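Local coordinates for protein Phenylalanine/tyrosine ammonia-lyase (Rhodosporidium toruloides, PDB 1Y2M) that catalyses the non-oxidative deamination of L-phenylalanine and L-tyrosine to trans-cinnamic acid and p-coumaric acid, the commitment step of phenylpropanoid pathways, at residues Y666-E671 with G705-V710. Residues are numbered along the deposited sequence; the frame is centred on the assembly and turned at random.
Sequences YAFVRE and GRINNV
CG of Phe668 lies anti to the backbone N (chi1 176°), which sends the ring straight out from helix 662-672 to Arg706, Ile707 and Val710, while Val710, CG1 anti to its own backbone N, holds CG2 beside that nitrogen and over one face of the ring. This methyl makes a CH-pi contact: CG2 of Val710 sits 3.8 Å from the Phe668 ring centroid, only 15° off the ring normal, and comes nearest to CD1 of Phe668 at 3.7 Å. The other methyl, CG1 of Val710, stands 4.1 Å from CB of Phe668, so the valine follows the aromatic side chain back towards its root. Arg706 is drawn out at full length and runs past the far end of the ring, at its edge. Its CG lies in the ring plane, 3.9 Å from Phe668 CZ, and its NE reaches to 3.8 Å from Phe668 CE1. Ring and guanidinium planes stand 87° apart, so the two groups do not stack, and NH2 of Arg706 goes on to a salt bridge with Glu672, at the end of the phenylalanine's helix. Gly705, with positive phi, turns the chain out of helix 691-703, and Asn708 N bonds to Gly705 O (2.9 Å); the phenylalanine thus ties helix 662-672 to the connection between helices 691-703 and 708-714, near the C-terminus of this mainly helical enzyme of the PAL/histidase family. Ile707 crosses the aromatic side chain at about a right angle, its CG1 3.9 Å from Phe668 CE2. Cutting Phe668 back to an alanine is likely to open a gap between helix 662-672 and the 706-710 segment and take the aromatic surface away from the Val710 methyl and the aliphatic part of Arg706. Helix 506-560 packs against Val669, the next residue along, through Leu528 and Leu532.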
loop_
_atom_site.group_PDB
_atom_site.type_symbol
_atom_site.label_atom_id
_atom_site.label_comp_id
_atom_site.label_asym_id
_atom_site.label_seq_id
_atom_site.Cartn_x
_atom_site.Cartn_y
_atom_site.Cartn_z
ATOM N N TYR B 666 -34.462 -4.071 -14.669
ATOM C CA TYR B 666 -35.509 -3.573 -13.775
ATOM C C TYR B 666 -36.509 -4.687 -13.409
ATOM O O TYR B 666 -36.780 -4.952 -12.246
ATOM C CB TYR B 666 -36.256 -2.424 -14.451
ATOM C CG TYR B 666 -37.400 -1.815 -13.666
ATOM C CD1 TYR B 666 -37.203 -0.686 -12.882
ATOM C CD2 TYR B 666 -38.678 -2.334 -13.739
ATOM C CE1 TYR B 666 -38.242 -0.099 -12.150
ATOM C CE2 TYR B 666 -39.732 -1.765 -13.006
ATOM C CZ TYR B 666 -39.512 -0.649 -12.235
ATOM O OH TYR B 666 -40.523 -0.053 -11.519
ATOM N N ALA B 667 -37.046 -5.339 -14.439
ATOM C CA ALA B 667 -37.982 -6.454 -14.259
ATOM C C ALA B 667 -37.346 -7.587 -13.481
ATOM O O ALA B 667 -37.974 -8.177 -12.630
ATOM C CB ALA B 667 -38.506 -6.954 -15.611
ATOM N N PHE B 668 -36.075 -7.876 -13.749
ATOM C CA PHE B 668 -35.418 -8.966 -13.018
ATOM C C PHE B 668 -35.432 -8.729 -11.530
ATOM O O PHE B 668 -35.757 -9.610 -10.742
ATOM C CB PHE B 668 -33.974 -9.107 -13.489
ATOM C CG PHE B 668 -33.187 -10.139 -12.739
ATOM C CD1 PHE B 668 -33.515 -11.499 -12.847
ATOM C CD2 PHE B 668 -32.107 -9.758 -11.925
ATOM C CE1 PHE B 668 -32.784 -12.477 -12.148
ATOM C CE2 PHE B 668 -31.386 -10.718 -11.245
ATOM C CZ PHE B 668 -31.712 -12.084 -11.365
ATOM N N VAL B 669 -35.079 -7.511 -11.121
ATOM C CA VAL B 669 -34.965 -7.227 -9.694
ATOM C C VAL B 669 -36.361 -7.063 -9.061
ATOM O O VAL B 669 -36.659 -7.632 -7.992
ATOM C CB VAL B 669 -34.102 -5.993 -9.445
ATOM C CG1 VAL B 669 -34.110 -5.678 -7.978
ATOM C CG2 VAL B 669 -32.702 -6.266 -9.870
ATOM N N ARG B 670 -37.231 -6.302 -9.700
ATOM C CA ARG B 670 -38.514 -5.980 -9.148
ATOM C C ARG B 670 -39.441 -7.206 -9.112
ATOM O O ARG B 670 -40.216 -7.387 -8.161
ATOM C CB ARG B 670 -39.137 -4.827 -9.969
ATOM C CG ARG B 670 -38.577 -3.437 -9.662
ATOM C CD ARG B 670 -39.333 -2.809 -8.492
ATOM N NE ARG B 670 -38.871 -1.440 -8.223
ATOM C CZ ARG B 670 -37.867 -1.127 -7.441
ATOM N NH1 ARG B 670 -37.150 -2.060 -6.840
ATOM N NH2 ARG B 670 -37.577 0.146 -7.235
ATOM N N GLU B 671 -39.395 -8.028 -10.160
ATOM C CA GLU B 671 -40.284 -9.172 -10.288
ATOM C C GLU B 671 -39.613 -10.456 -9.888
ATOM O O GLU B 671 -40.077 -11.118 -8.956
ATOM C CB GLU B 671 -40.809 -9.297 -11.697
ATOM C CG GLU B 671 -41.534 -8.085 -12.192
ATOM C CD GLU B 671 -42.496 -7.453 -11.204
ATOM O OE1 GLU B 671 -43.230 -8.167 -10.494
ATOM O OE2 GLU B 671 -42.558 -6.201 -11.176
ATOM N N GLY B 705 -24.503 -15.910 -9.598
ATOM C CA GLY B 705 -24.442 -15.795 -11.055
ATOM C C GLY B 705 -25.820 -15.794 -11.717
ATOM O O GLY B 705 -25.909 -15.756 -12.968
ATOM N N ARG B 706 -26.905 -15.799 -10.933
ATOM C CA ARG B 706 -28.237 -15.661 -11.492
ATOM C C ARG B 706 -28.403 -14.440 -12.394
ATOM O O ARG B 706 -29.049 -14.512 -13.477
ATOM C CB ARG B 706 -29.303 -15.628 -10.398
ATOM C CG ARG B 706 -30.681 -15.767 -10.922
ATOM C CD ARG B 706 -31.705 -15.781 -9.822
ATOM N NE ARG B 706 -33.049 -15.849 -10.362
ATOM C CZ ARG B 706 -34.156 -15.849 -9.623
ATOM N NH1 ARG B 706 -34.095 -15.740 -8.310
ATOM N NH2 ARG B 706 -35.321 -15.956 -10.202
ATOM N N ILE B 707 -27.736 -13.345 -12.027
ATOM C CA ILE B 707 -27.822 -12.083 -12.777
ATOM C C ILE B 707 -27.080 -12.172 -14.129
ATOM O O ILE B 707 -27.278 -11.370 -15.047
ATOM C CB ILE B 707 -27.260 -10.925 -11.956
ATOM C CG1 ILE B 707 -27.812 -9.617 -12.484
ATOM C CG2 ILE B 707 -25.710 -10.989 -11.873
ATOM C CD1 ILE B 707 -27.577 -8.517 -11.552
ATOM N N ASN B 708 -26.192 -13.161 -14.253
ATOM C CA ASN B 708 -25.303 -13.202 -15.414
ATOM C C ASN B 708 -25.997 -13.297 -16.740
ATOM O O ASN B 708 -25.680 -12.511 -17.640
ATOM C CB ASN B 708 -24.279 -14.320 -15.328
ATOM C CG ASN B 708 -23.330 -14.163 -14.122
ATOM O OD1 ASN B 708 -23.266 -13.093 -13.493
ATOM N ND2 ASN B 708 -22.603 -15.270 -13.776
ATOM N N ASN B 709 -26.977 -14.185 -16.868
ATOM C CA ASN B 709 -27.724 -14.271 -18.146
ATOM C C ASN B 709 -28.584 -13.044 -18.431
ATOM O O ASN B 709 -28.884 -12.759 -19.564
ATOM C CB ASN B 709 -28.556 -15.549 -18.208
ATOM C CG ASN B 709 -27.695 -16.806 -18.505
ATOM O OD1 ASN B 709 -26.579 -16.724 -19.066
ATOM N ND2 ASN B 709 -28.231 -17.978 -18.147
ATOM N N VAL B 710 -28.956 -12.333 -17.386
ATOM C CA VAL B 710 -29.655 -11.038 -17.515
ATOM C C VAL B 710 -28.783 -9.969 -18.156
ATOM O O VAL B 710 -29.225 -9.316 -19.073
ATOM C CB VAL B 710 -30.183 -10.563 -16.156
ATOM C CG1 VAL B 710 -31.029 -9.333 -16.323
ATOM C CG2 VAL B 710 -30.966 -11.655 -15.500
#